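Local coordinates for protein putative rhamnosidase (PDB 3W5M) that hydrolyses terminal non-reducing alpha-L-rhamnose residues from citrus flavonoids and gum arabic, and binds L-rhamnose through a calcium-dependent carbohydrate-binding module, at residues N303-E308 against A374-G379; S124-L129 against W421-G426; A120-A125 against R396-A401; E437-R442 against E562-F567. All coordinates share one frame; numbering follows the deposited sequence.

Contact 1 (N303-E308 against A374-G379); sequences NQLRHE and AYVAPG
Val376 O is gripped twice from the Asn303 side: Asn303 N makes a weak bond to it at 3.2 Å, and a water donates to it at 2.8 Å while accepting from Asn303 ND2, which also serves Leu129 O. In return Val376 N donates to Asn303 O (3.0 Å), completing an antiparallel hydrogen-bonded pair. Two residues on, Leu305 and Ala374 form the next such pair, with Ala374 N to Leu305 O at 2.8 Å and Leu305 N to Ala374 O at 2.9 Å. Between them Gln304 and Tyr375 make a non-hydrogen-bonded pair whose side chains lie side by side and point the same way. In each the CG is anti to the carbonyl carbon (chi1 -63° in Gln304, -78° in Tyr375), and the glutamine chain then runs extended beside the ring, CG to Tyr375 CE1 at 3.4 Å. At its end Gln304 NE2 donates to Tyr375 OH (3.0 Å), with the hydroxyl close to the amide plane although amide and ring are turned 55° apart. On the opposite face of the sheet Leu305 CD1 meets Val376 CG2 at 3.9 Å, the two side chains crossing at about a right angle. Strands 303-311 and 368-377 are thus neighbours in one sheet of a beta-sandwich, with Ala374 and Val376 packed on Leu399 of strand 398-407 and Asn303 at the polar end of that face. On the other face, Thr445 OG1 at Gln304 OE1 and the tyrosine hydroxyl at NE2 give each end of the buried amide a partner, which would fix its rotation.

Contact 2 (S124-L129 against W421-G426); sequences SAPAPL and WRAASG
A short helical turn, 127-130, with Pro126 at its N-cap, lays Leu129 across strand 422-424, which lies between strands 459-463 and 303-311 of an antiparallel sheet. The turn is closed by Leu129 N bonding to Pro126 O at 2.9 Å. Leu129 does most of the touching: its CG stands anti to the carbonyl carbon (chi1 -60°), and the two methyls lie against successive residues of the 421-426 segment. CD1 rests on the backbone at Ala424 CA (3.6 Å) and also reaches Ala423 CB (3.9 Å), whereas CD2 lies over Ser425, 4.0 Å from its CB. The methyl of Ala423 points into the same cluster and is met by Pro126 CD at 3.9 Å and, more loosely, by Ala125 CB at 4.1 Å. Leu459 of the adjoining strand 459-463 touches both Pro126 and Leu129. An alanine in place of Leu129 would probably open a gap above the Ala423-Ser425 backbone and leave the helical turn fastened to this strand by little more than Pro126 and Ala125. The backbone O of Leu129 accepts from Asn303 ND2. The association of turn and strand is therefore apolar: it rests on aliphatic groups packed on one another and on the strand backbone, with small alanines letting the backbones come close.

Contact 3 (A120-A125 against R396-A401); sequences AKWISA and RPALLA
Trp122 carries CG anti to the carbonyl carbon (chi1 -70°), which sets the start of the indole, and Leu400 carries CG anti to the backbone N (chi1 -172°), which puts that atom 4.0 Å from Ala120 CB. Leu400 CB sits over the indole, 3.7 Å from the centroid of the six-membered ring of Trp122 and 9° off its normal, a CH-pi contact. Of the leucine methyls, CD2 reaches Trp122 CZ2, while CD1 packs at Lys121 C (3.5 Å) and Ala120 CB (3.6 Å), near the start of the indole. Ala398 O lies at the ring edge, in its plane. The backbones join in a single antiparallel bridge, Ile123 N to Leu399 O at 2.9 Å and Leu399 N to Ile123 O at 2.8 Å. Beyond it Pro397 O is held twice: Ser124 OG donates to it from above the carbonyl plane at 2.7 Å, and so does a water that accepts from Ala125 N. Trp122 also touches Thr324 and Leu326 of strand 316-326, the partner of strand 398-407 in its own sheet, while Ser124 bonds through its backbone to Arg462 of strand 459-463. The 120-125 segment thus spans from the sheet containing 459-463 to the one containing 398-407.

Contact 4 (E437-R442 against E562-F567); sequences ETYDAR and EPRFTF
Glu437 OE1 is pinned by two successive backbone N-H groups of the 562-567 loop, Arg564 N at 2.8 Å and Phe565 N at 3.0 Å. The first comes on the syn side of the carboxylate, out of its plane, and the second nearly along the C-O bond. With CG anti to the backbone N (chi1 -173°) and the chain extended, the side chain reaches out from strand 436-440 into the loop. Packing is close here: OE2 lies 3.5 Å from Pro563 CA, and CB meets Thr566 CG2 at 4.0 Å. Tyr561 OH bonds to OE2 as well, so both carboxylate oxygens are held in a buried setting. An alanine at Glu437 would probably leave the two N-H groups of Arg564 and Phe565 without their acceptor and let the loop shift. Toward Tyr439 the contact turns loose and watery. Arg564 NH1 comes only to 3.9 Å from Tyr439 CE2, ring and guanidinium planes 14° apart, and waters fill in between. One donates to Glu437 OE2 (2.9 Å) and to Glu562 O while accepting from Arg564 NH1 (2.8 Å), and probably relays between the carboxylate and the guanidinium, whose charged atoms do not touch; two more link NH1 to Tyr439 OH, one of them weakly bound to NH1. The ends are anchored elsewhere, Tyr439 OH to Glu444 and Arg564 NE in a salt bridge to Glu330. A buried carboxylate on a strand thus braces an irregular loop between strands 559-561 and 568-570 of the concanavalin-like domain; the Thr566 side chain lies about 12 Å from that of Asp635, a rhamnose-binding residue.

Overall arrangement
From the N terminus, residues 120-129 open contacts 3 and 2, sharing Ser124 and Ala125. The rhamnose-binding CBM67 follows, and then strand 303-311 opens contact 1, which closes at 374-379. Contacts 3 and 2 start from the same stretch and close in turn, at 396-401 and 421-426, so contact 1 lies within both loops. Together they return the chain to one beta-sandwich after CBM67, with contacts 1 and 2 on one sheet and contact 3 bridging to the other. Contact 4 comes in series, from 437-442 to 562-567, tying in the concanavalin-like domain; Phe565 and Arg564 pack on Tyr375 of contact 1.

Contact 1 (N303-E308 against A374-G379)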
loop_
_atom_site.group_PDB
_atom_site.type_symbol
_atom_site.label_atom_id
_atom_site.label_comp_id
_atom_site.label_asym_id
_atom_site.label_seq_id
_atom_site.Cartn_x
_atom_site.Cartn_y
_atom_site.Cartn_z
ATOM N N ASN A 303 -0.709 22.631 3.633
ATOM C CA ASN A 303 -0.966 24.048 3.281
ATOM C C ASN A 303 -1.625 24.257 1.943
ATOM O O ASN A 303 -1.598 23.390 1.087
ATOM C CB ASN A 303 0.343 24.848 3.338
ATOM C CG ASN A 303 0.878 25.001 4.755
ATOM O OD1 ASN A 303 0.272 25.637 5.596
ATOM N ND2 ASN A 303 2.022 24.401 5.024
ATOM N N GLN A 304 -2.234 25.430 1.753
ATOM C CA GLN A 304 -2.805 25.818 0.484
ATOM C C GLN A 304 -1.852 26.675 -0.355
ATOM O O GLN A 304 -1.257 27.611 0.156
ATOM C CB GLN A 304 -4.086 26.609 0.746
ATOM C CG GLN A 304 -5.152 25.768 1.461
ATOM C CD GLN A 304 -6.418 26.563 1.758
ATOM O OE1 GLN A 304 -6.405 27.813 1.822
ATOM N NE2 GLN A 304 -7.509 25.846 1.997
ATOM N N LEU A 305 -1.706 26.328 -1.630
ATOM C CA LEU A 305 -0.862 27.088 -2.570
ATOM C C LEU A 305 -1.709 27.464 -3.774
ATOM O O LEU A 305 -2.550 26.682 -4.208
ATOM C CB LEU A 305 0.362 26.263 -2.976
ATOM C CG LEU A 305 1.517 26.122 -1.977
ATOM C CD1 LEU A 305 1.181 25.337 -0.726
ATOM C CD2 LEU A 305 2.635 25.366 -2.709
ATOM N N ARG A 306 -1.542 28.673 -4.309
ATOM C CA ARG A 306 -2.390 29.063 -5.432
ATOM C C ARG A 306 -1.717 30.086 -6.311
ATOM O O ARG A 306 -0.801 30.785 -5.867
ATOM C CB ARG A 306 -3.734 29.667 -4.969
ATOM C CG ARG A 306 -3.591 31.042 -4.322
ATOM C CD ARG A 306 -4.935 31.547 -3.765
ATOM N NE ARG A 306 -6.050 31.447 -4.715
ATOM C CZ ARG A 306 -6.411 32.390 -5.585
ATOM N NH1 ARG A 306 -5.704 33.507 -5.691
ATOM N NH2 ARG A 306 -7.460 32.187 -6.369
ATOM N N HIS A 307 -2.241 30.176 -7.524
ATOM C CA HIS A 307 -1.778 31.105 -8.533
ATOM C C HIS A 307 -2.927 31.476 -9.466
ATOM O O HIS A 307 -3.547 30.587 -10.071
ATOM C CB HIS A 307 -0.676 30.435 -9.326
ATOM C CG HIS A 307 -0.147 31.264 -10.454
ATOM N ND1 HIS A 307 0.372 32.529 -10.275
ATOM C CD2 HIS A 307 -0.024 30.990 -11.774
ATOM C CE1 HIS A 307 0.786 33.005 -11.438
ATOM N NE2 HIS A 307 0.544 32.098 -12.366
ATOM N N GLU A 308 -3.193 32.780 -9.609
ATOM C CA GLU A 308 -4.102 33.257 -10.669
ATOM C C GLU A 308 -3.344 33.706 -11.912
ATOM O O GLU A 308 -2.195 34.175 -11.815
ATOM C CB GLU A 308 -5.030 34.377 -10.177
ATOM C CG GLU A 308 -6.078 33.848 -9.197
ATOM C CD GLU A 308 -7.135 34.880 -8.800
ATOM O OE1 GLU A 308 -7.589 35.649 -9.682
ATOM O OE2 GLU A 308 -7.514 34.904 -7.598
ATOM N N ALA A 374 -3.458 24.163 -5.052
ATOM C CA ALA A 374 -3.201 22.797 -4.539
ATOM C C ALA A 374 -3.069 22.775 -3.029
ATOM O O ALA A 374 -2.585 23.730 -2.443
ATOM C CB ALA A 374 -1.956 22.177 -5.207
ATOM N N TYR A 375 -3.493 21.666 -2.406
ATOM C CA TYR A 375 -3.081 21.326 -1.061
ATOM C C TYR A 375 -1.791 20.546 -1.211
ATOM O O TYR A 375 -1.674 19.759 -2.147
ATOM C CB TYR A 375 -4.073 20.391 -0.395
ATOM C CG TYR A 375 -5.309 21.109 0.098
ATOM C CD1 TYR A 375 -5.238 21.945 1.214
ATOM C CD2 TYR A 375 -6.535 20.921 -0.521
ATOM C CE1 TYR A 375 -6.363 22.621 1.676
ATOM C CE2 TYR A 375 -7.680 21.593 -0.062
ATOM C CZ TYR A 375 -7.572 22.436 1.040
ATOM O OH TYR A 375 -8.668 23.151 1.539
ATOM N N VAL A 376 -0.859 20.803 -0.309
ATOM C CA VAL A 376 0.443 20.099 -0.289
ATOM C C VAL A 376 0.733 19.580 1.124
ATOM O O VAL A 376 0.860 20.377 2.050
ATOM C CB VAL A 376 1.589 21.036 -0.722
ATOM C CG1 VAL A 376 2.900 20.219 -0.764
ATOM C CG2 VAL A 376 1.265 21.658 -2.055
ATOM N N ALA A 377 0.863 18.250 1.290
ATOM C CA ALA A 377 0.976 17.624 2.625
ATOM C C ALA A 377 2.252 16.798 2.758
ATOM O O ALA A 377 2.843 16.466 1.755
ATOM C CB ALA A 377 -0.219 16.672 2.862
ATOM N N PRO A 378 2.636 16.420 3.991
ATOM C CA PRO A 378 3.890 15.631 4.211
ATOM C C PRO A 378 3.960 14.226 3.609
ATOM O O PRO A 378 5.022 13.865 3.086
ATOM C CB PRO A 378 3.997 15.558 5.746
ATOM C CG PRO A 378 3.143 16.707 6.238
ATOM C CD PRO A 378 2.001 16.777 5.277
ATOM N N GLY A 379 2.883 13.416 3.708
ATOM C CA GLY A 379 2.866 12.053 3.135
ATOM C C GLY A 379 4.009 11.177 3.627
ATOM O O GLY A 379 4.424 11.266 4.782
HETATM O O HOH W 1 2.855 22.179 2.924
#

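Contact 2 (S124-L129 against W421-G426)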
loop_
_atom_site.group_PDB
_atom_site.type_symbol
_atom_site.label_atom_id
_atom_site.label_comp_id
_atom_site.label_asym_id
_atom_site.label_seq_id
_atom_site.Cartn_x
_atom_site.Cartn_y
_atom_site.Cartn_z
ATOM N N SER A 124 7.410 25.313 -2.210
ATOM C CA SER A 124 6.947 24.938 -0.864
ATOM C C SER A 124 6.269 26.143 -0.231
ATOM O O SER A 124 6.578 27.277 -0.596
ATOM C CB SER A 124 8.136 24.589 0.016
ATOM O OG SER A 124 8.645 23.299 -0.238
ATOM N N ALA A 125 5.383 25.909 0.741
ATOM C CA ALA A 125 4.907 27.005 1.593
ATOM C C ALA A 125 6.098 27.531 2.421
ATOM O O ALA A 125 7.025 26.763 2.710
ATOM C CB ALA A 125 3.798 26.521 2.510
ATOM N N PRO A 126 6.088 28.833 2.789
ATOM C CA PRO A 126 7.216 29.408 3.536
ATOM C C PRO A 126 7.288 28.917 4.989
ATOM O O PRO A 126 6.337 28.276 5.469
ATOM C CB PRO A 126 6.927 30.913 3.461
ATOM C CG PRO A 126 5.435 30.973 3.440
ATOM C CD PRO A 126 5.036 29.843 2.543
ATOM N N ALA A 127 8.395 29.221 5.672
ATOM C CA ALA A 127 8.700 28.689 7.010
ATOM C C ALA A 127 7.610 28.884 8.087
ATOM O O ALA A 127 7.369 27.967 8.873
ATOM C CB ALA A 127 10.054 29.205 7.508
ATOM N N PRO A 128 6.947 30.057 8.116
ATOM C CA PRO A 128 5.866 30.249 9.087
ATOM C C PRO A 128 4.710 29.225 8.948
ATOM O O PRO A 128 3.958 29.005 9.905
ATOM C CB PRO A 128 5.354 31.666 8.768
ATOM C CG PRO A 128 6.490 32.366 8.110
ATOM C CD PRO A 128 7.313 31.313 7.419
ATOM N N LEU A 129 4.575 28.612 7.770
ATOM C CA LEU A 129 3.478 27.674 7.487
ATOM C C LEU A 129 3.908 26.192 7.553
ATOM O O LEU A 129 3.075 25.309 7.746
ATOM C CB LEU A 129 2.816 28.005 6.133
ATOM C CG LEU A 129 2.194 29.402 5.961
ATOM C CD1 LEU A 129 1.550 29.533 4.572
ATOM C CD2 LEU A 129 1.178 29.712 7.059
ATOM N N TRP A 421 3.644 32.172 -6.904
ATOM C CA TRP A 421 2.528 31.535 -6.178
ATOM C C TRP A 421 2.433 32.037 -4.734
ATOM O O TRP A 421 3.417 32.499 -4.142
ATOM C CB TRP A 421 2.702 29.980 -6.185
ATOM C CG TRP A 421 2.383 29.324 -7.517
ATOM C CD1 TRP A 421 2.870 29.682 -8.770
ATOM C CD2 TRP A 421 1.557 28.182 -7.727
ATOM N NE1 TRP A 421 2.368 28.846 -9.731
ATOM C CE2 TRP A 421 1.555 27.914 -9.119
ATOM C CE3 TRP A 421 0.792 27.358 -6.871
ATOM C CZ2 TRP A 421 0.838 26.853 -9.673
ATOM C CZ3 TRP A 421 0.091 26.297 -7.426
ATOM C CH2 TRP A 421 0.110 26.057 -8.808
ATOM N N ARG A 422 1.245 31.928 -4.136
ATOM C CA ARG A 422 1.035 32.400 -2.777
ATOM C C ARG A 422 0.462 31.258 -1.922
ATOM O O ARG A 422 -0.138 30.357 -2.464
ATOM C CB ARG A 422 0.117 33.628 -2.806
ATOM C CG ARG A 422 0.848 34.788 -3.488
ATOM C CD ARG A 422 0.034 36.050 -3.622
ATOM N NE ARG A 422 -0.176 36.753 -2.360
ATOM C CZ ARG A 422 0.764 37.372 -1.647
ATOM N NH1 ARG A 422 2.038 37.368 -2.028
ATOM N NH2 ARG A 422 0.418 37.998 -0.532
ATOM N N ALA A 423 0.692 31.334 -0.623
ATOM C CA ALA A 423 0.396 30.261 0.327
ATOM C C ALA A 423 -0.302 30.750 1.578
ATOM O O ALA A 423 -0.111 31.901 2.016
ATOM C CB ALA A 423 1.679 29.503 0.675
ATOM N N ALA A 424 -1.117 29.866 2.163
ATOM C CA ALA A 424 -1.815 30.119 3.433
ATOM C C ALA A 424 -2.001 28.792 4.139
ATOM O O ALA A 424 -2.002 27.737 3.479
ATOM C CB ALA A 424 -3.157 30.765 3.195
ATOM N N SER A 425 -2.217 28.844 5.454
ATOM C CA SER A 425 -2.410 27.617 6.249
ATOM C C SER A 425 -3.711 26.890 5.891
ATOM O O SER A 425 -3.709 25.670 5.726
ATOM C CB SER A 425 -2.311 27.925 7.750
ATOM O OG SER A 425 -3.112 29.047 8.065
ATOM N N GLY A 426 -4.816 27.624 5.735
ATOM C CA GLY A 426 -6.097 26.964 5.424
ATOM C C GLY A 426 -6.567 26.044 6.558
ATOM O O GLY A 426 -6.071 26.150 7.654
#

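Contact 3 (A120-A125 against R396-A401)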
loop_
_atom_site.group_PDB
_atom_site.type_symbol
_atom_site.label_atom_id
_atom_site.label_comp_id
_atom_site.label_asym_id
_atom_site.label_seq_id
_atom_site.Cartn_x
_atom_site.Cartn_y
_atom_site.Cartn_z
ATOM N N ALA A 120 8.640 23.785 -15.009
ATOM C CA ALA A 120 8.120 24.115 -13.687
ATOM C C ALA A 120 9.245 24.120 -12.628
ATOM O O ALA A 120 10.270 23.465 -12.816
ATOM C CB ALA A 120 7.023 23.116 -13.314
ATOM N N LYS A 121 9.058 24.859 -11.536
ATOM C CA LYS A 121 9.972 24.837 -10.382
ATOM C C LYS A 121 9.312 24.217 -9.158
ATOM O O LYS A 121 8.100 24.406 -8.919
ATOM C CB LYS A 121 10.418 26.255 -9.989
ATOM C CG LYS A 121 10.783 27.196 -11.128
ATOM C CD LYS A 121 12.039 26.788 -11.859
ATOM C CE LYS A 121 12.595 27.996 -12.616
ATOM N NZ LYS A 121 13.301 27.590 -13.860
ATOM N N TRP A 122 10.111 23.507 -8.361
ATOM C CA TRP A 122 9.623 22.984 -7.096
ATOM C C TRP A 122 9.330 24.128 -6.149
ATOM O O TRP A 122 10.190 24.984 -5.913
ATOM C CB TRP A 122 10.656 22.067 -6.477
ATOM C CG TRP A 122 10.823 20.793 -7.215
ATOM C CD1 TRP A 122 11.792 20.488 -8.168
ATOM C CD2 TRP A 122 10.017 19.631 -7.073
ATOM N NE1 TRP A 122 11.614 19.197 -8.615
ATOM C CE2 TRP A 122 10.548 18.641 -7.946
ATOM C CE3 TRP A 122 8.886 19.319 -6.290
ATOM C CZ2 TRP A 122 9.981 17.375 -8.067
ATOM C CZ3 TRP A 122 8.326 18.048 -6.423
ATOM C CH2 TRP A 122 8.874 17.100 -7.300
ATOM N N ILE A 123 8.127 24.139 -5.568
ATOM C CA ILE A 123 7.792 25.161 -4.590
ATOM C C ILE A 123 7.222 24.570 -3.299
ATOM O O ILE A 123 6.582 23.502 -3.308
ATOM C CB ILE A 123 6.807 26.212 -5.132
ATOM C CG1 ILE A 123 5.477 25.554 -5.547
ATOM C CG2 ILE A 123 7.434 27.054 -6.246
ATOM C CD1 ILE A 123 4.421 26.561 -5.966
ATOM N N SER A 124 7.410 25.313 -2.210
ATOM C CA SER A 124 6.947 24.938 -0.864
ATOM C C SER A 124 6.269 26.143 -0.231
ATOM O O SER A 124 6.578 27.277 -0.596
ATOM C CB SER A 124 8.136 24.589 0.016
ATOM O OG SER A 124 8.645 23.299 -0.238
ATOM N N ALA A 125 5.383 25.909 0.741
ATOM C CA ALA A 125 4.907 27.005 1.593
ATOM C C ALA A 125 6.098 27.531 2.421
ATOM O O ALA A 125 7.025 26.763 2.710
ATOM C CB ALA A 125 3.798 26.521 2.510
ATOM N N ARG A 396 10.141 19.328 4.560
ATOM C CA ARG A 396 9.006 20.142 4.117
ATOM C C ARG A 396 8.524 19.605 2.796
ATOM O O ARG A 396 9.348 19.289 1.910
ATOM C CB ARG A 396 9.423 21.600 3.886
ATOM C CG ARG A 396 9.739 22.372 5.149
ATOM C CD ARG A 396 10.544 23.623 4.849
ATOM N NE ARG A 396 11.717 23.690 5.720
ATOM C CZ ARG A 396 12.896 23.143 5.429
ATOM N NH1 ARG A 396 13.067 22.501 4.282
ATOM N NH2 ARG A 396 13.911 23.247 6.277
ATOM N N PRO A 397 7.196 19.539 2.620
ATOM C CA PRO A 397 6.753 19.107 1.299
ATOM C C PRO A 397 6.840 20.162 0.193
ATOM O O PRO A 397 6.802 21.386 0.441
ATOM C CB PRO A 397 5.297 18.650 1.545
ATOM C CG PRO A 397 4.873 19.396 2.742
ATOM C CD PRO A 397 6.097 19.595 3.593
ATOM N N ALA A 398 6.950 19.670 -1.031
ATOM C CA ALA A 398 7.084 20.510 -2.193
ATOM C C ALA A 398 6.198 20.045 -3.341
ATOM O O ALA A 398 5.915 18.863 -3.470
ATOM C CB ALA A 398 8.565 20.576 -2.629
ATOM N N LEU A 399 5.772 21.002 -4.158
ATOM C CA LEU A 399 4.888 20.797 -5.320
ATOM C C LEU A 399 5.613 21.113 -6.631
ATOM O O LEU A 399 6.340 22.106 -6.724
ATOM C CB LEU A 399 3.662 21.731 -5.202
ATOM C CG LEU A 399 2.679 21.710 -6.372
ATOM C CD1 LEU A 399 1.875 20.418 -6.469
ATOM C CD2 LEU A 399 1.749 22.931 -6.321
ATOM N N LEU A 400 5.346 20.317 -7.663
ATOM C CA LEU A 400 5.767 20.632 -9.022
ATOM C C LEU A 400 4.533 20.547 -9.919
ATOM O O LEU A 400 3.832 19.528 -9.950
ATOM C CB LEU A 400 6.860 19.651 -9.491
ATOM C CG LEU A 400 7.538 19.962 -10.829
ATOM C CD1 LEU A 400 8.470 21.159 -10.644
ATOM C CD2 LEU A 400 8.317 18.760 -11.319
ATOM N N ALA A 401 4.207 21.640 -10.611
ATOM C CA ALA A 401 2.994 21.614 -11.462
ATOM C C ALA A 401 3.210 22.374 -12.770
ATOM O O ALA A 401 3.823 23.446 -12.769
ATOM C CB ALA A 401 1.803 22.192 -10.704
HETATM O O HOH W 2 4.939 23.166 1.350
#

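Contact 4 (E437-R442 against E562-F567)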
loop_
_atom_site.group_PDB
_atom_site.type_symbol
_atom_site.label_atom_id
_atom_site.label_comp_id
_atom_site.label_asym_id
_atom_site.label_seq_id
_atom_site.Cartn_x
_atom_site.Cartn_y
_atom_site.Cartn_z
ATOM N N GLU A 437 -5.689 13.074 10.354
ATOM C CA GLU A 437 -5.769 14.428 9.856
ATOM C C GLU A 437 -6.631 15.249 10.814
ATOM O O GLU A 437 -7.601 14.729 11.351
ATOM C CB GLU A 437 -6.383 14.392 8.438
ATOM C CG GLU A 437 -6.379 15.738 7.709
ATOM C CD GLU A 437 -7.110 15.689 6.366
ATOM O OE1 GLU A 437 -6.538 15.159 5.400
ATOM O OE2 GLU A 437 -8.239 16.223 6.275
ATOM N N THR A 438 -6.274 16.510 10.995
ATOM C CA THR A 438 -6.980 17.428 11.886
ATOM C C THR A 438 -7.390 18.573 10.993
ATOM O O THR A 438 -6.561 19.149 10.299
ATOM C CB THR A 438 -6.054 17.871 13.038
ATOM O OG1 THR A 438 -5.648 16.714 13.776
ATOM C CG2 THR A 438 -6.762 18.849 13.993
ATOM N N TYR A 439 -8.687 18.899 10.984
ATOM C CA TYR A 439 -9.228 19.851 10.044
ATOM C C TYR A 439 -10.117 20.800 10.843
ATOM O O TYR A 439 -10.977 20.334 11.588
ATOM C CB TYR A 439 -10.116 19.120 9.032
ATOM C CG TYR A 439 -10.675 19.943 7.871
ATOM C CD1 TYR A 439 -11.770 20.802 8.047
ATOM C CD2 TYR A 439 -10.121 19.830 6.567
ATOM C CE1 TYR A 439 -12.297 21.516 6.987
ATOM C CE2 TYR A 439 -10.649 20.544 5.494
ATOM C CZ TYR A 439 -11.738 21.397 5.722
ATOM O OH TYR A 439 -12.262 22.153 4.701
ATOM N N ASP A 440 -9.907 22.099 10.683
ATOM C CA ASP A 440 -10.741 23.116 11.349
ATOM C C ASP A 440 -11.488 23.917 10.267
ATOM O O ASP A 440 -10.896 24.709 9.521
ATOM C CB ASP A 440 -9.846 23.968 12.254
ATOM C CG ASP A 440 -10.627 24.999 13.116
ATOM O OD1 ASP A 440 -11.842 25.207 12.894
ATOM O OD2 ASP A 440 -9.975 25.599 14.000
ATOM N N ALA A 441 -12.798 23.695 10.157
ATOM C CA ALA A 441 -13.590 24.271 9.057
ATOM C C ALA A 441 -13.701 25.784 9.186
ATOM O O ALA A 441 -14.020 26.477 8.218
ATOM C CB ALA A 441 -14.985 23.616 8.967
ATOM N N ARG A 442 -13.398 26.289 10.371
ATOM C CA ARG A 442 -13.403 27.741 10.579
ATOM C C ARG A 442 -12.267 28.417 9.849
ATOM O O ARG A 442 -12.330 29.615 9.565
ATOM C CB ARG A 442 -13.317 28.054 12.043
ATOM C CG ARG A 442 -14.615 27.674 12.771
ATOM C CD ARG A 442 -14.437 27.785 14.262
ATOM N NE ARG A 442 -13.245 27.081 14.685
ATOM C CZ ARG A 442 -12.804 27.056 15.924
ATOM N NH1 ARG A 442 -13.460 27.704 16.872
ATOM N NH2 ARG A 442 -11.706 26.388 16.223
ATOM N N GLU A 562 -14.251 15.069 4.644
ATOM C CA GLU A 562 -13.632 13.902 4.019
ATOM C C GLU A 562 -12.123 14.090 4.094
ATOM O O GLU A 562 -11.597 14.950 3.406
ATOM C CB GLU A 562 -14.074 13.794 2.563
ATOM C CG GLU A 562 -15.476 13.191 2.417
ATOM C CD GLU A 562 -16.034 13.301 1.016
ATOM O OE1 GLU A 562 -15.780 14.320 0.339
ATOM O OE2 GLU A 562 -16.736 12.372 0.581
ATOM N N PRO A 563 -11.426 13.302 4.914
ATOM C CA PRO A 563 -9.952 13.478 4.963
ATOM C C PRO A 563 -9.285 13.316 3.591
ATOM O O PRO A 563 -9.822 12.619 2.706
ATOM C CB PRO A 563 -9.500 12.365 5.917
ATOM C CG PRO A 563 -10.716 12.084 6.762
ATOM C CD PRO A 563 -11.885 12.238 5.832
ATOM N N ARG A 564 -8.124 13.939 3.400
ATOM C CA ARG A 564 -7.430 13.826 2.103
ATOM C C ARG A 564 -6.037 13.177 2.225
ATOM O O ARG A 564 -5.571 12.544 1.288
ATOM C CB ARG A 564 -7.240 15.203 1.456
ATOM C CG ARG A 564 -8.480 15.837 0.859
ATOM C CD ARG A 564 -8.254 17.352 0.800
ATOM N NE ARG A 564 -9.271 18.111 0.048
ATOM C CZ ARG A 564 -10.168 18.915 0.622
ATOM N NH1 ARG A 564 -10.218 19.030 1.945
ATOM N NH2 ARG A 564 -11.050 19.586 -0.137
ATOM N N PHE A 565 -5.360 13.401 3.343
ATOM C CA PHE A 565 -3.923 13.081 3.415
ATOM C C PHE A 565 -3.572 12.090 4.497
ATOM O O PHE A 565 -2.480 12.139 5.130
ATOM C CB PHE A 565 -3.125 14.382 3.524
ATOM C CG PHE A 565 -3.386 15.307 2.379
ATOM C CD1 PHE A 565 -3.028 14.923 1.083
ATOM C CD2 PHE A 565 -4.017 16.543 2.574
ATOM C CE1 PHE A 565 -3.268 15.748 0.002
ATOM C CE2 PHE A 565 -4.234 17.383 1.493
ATOM C CZ PHE A 565 -3.875 16.986 0.208
ATOM N N THR A 566 -4.510 11.186 4.732
ATOM C CA THR A 566 -4.270 10.111 5.711
ATOM C C THR A 566 -5.044 8.901 5.216
ATOM O O THR A 566 -5.859 9.020 4.317
ATOM C CB THR A 566 -4.730 10.494 7.144
ATOM O OG1 THR A 566 -4.315 9.467 8.040
ATOM C CG2 THR A 566 -6.242 10.599 7.207
ATOM N N PHE A 567 -4.755 7.730 5.774
ATOM C CA PHE A 567 -5.616 6.560 5.567
ATOM C C PHE A 567 -5.500 5.640 6.749
ATOM O O PHE A 567 -4.490 5.676 7.446
ATOM C CB PHE A 567 -5.332 5.808 4.247
ATOM C CG PHE A 567 -4.027 5.054 4.211
ATOM C CD1 PHE A 567 -2.849 5.678 3.750
ATOM C CD2 PHE A 567 -3.985 3.694 4.516
ATOM C CE1 PHE A 567 -1.658 4.950 3.683
ATOM C CE2 PHE A 567 -2.792 2.974 4.468
ATOM C CZ PHE A 567 -1.640 3.603 4.025
HETATM O O HOH W 3 -9.820 17.164 3.979
HETATM O O HOH W 4 -10.970 22.240 2.298
HETATM O O HOH W 5 -12.829 19.988 2.412
#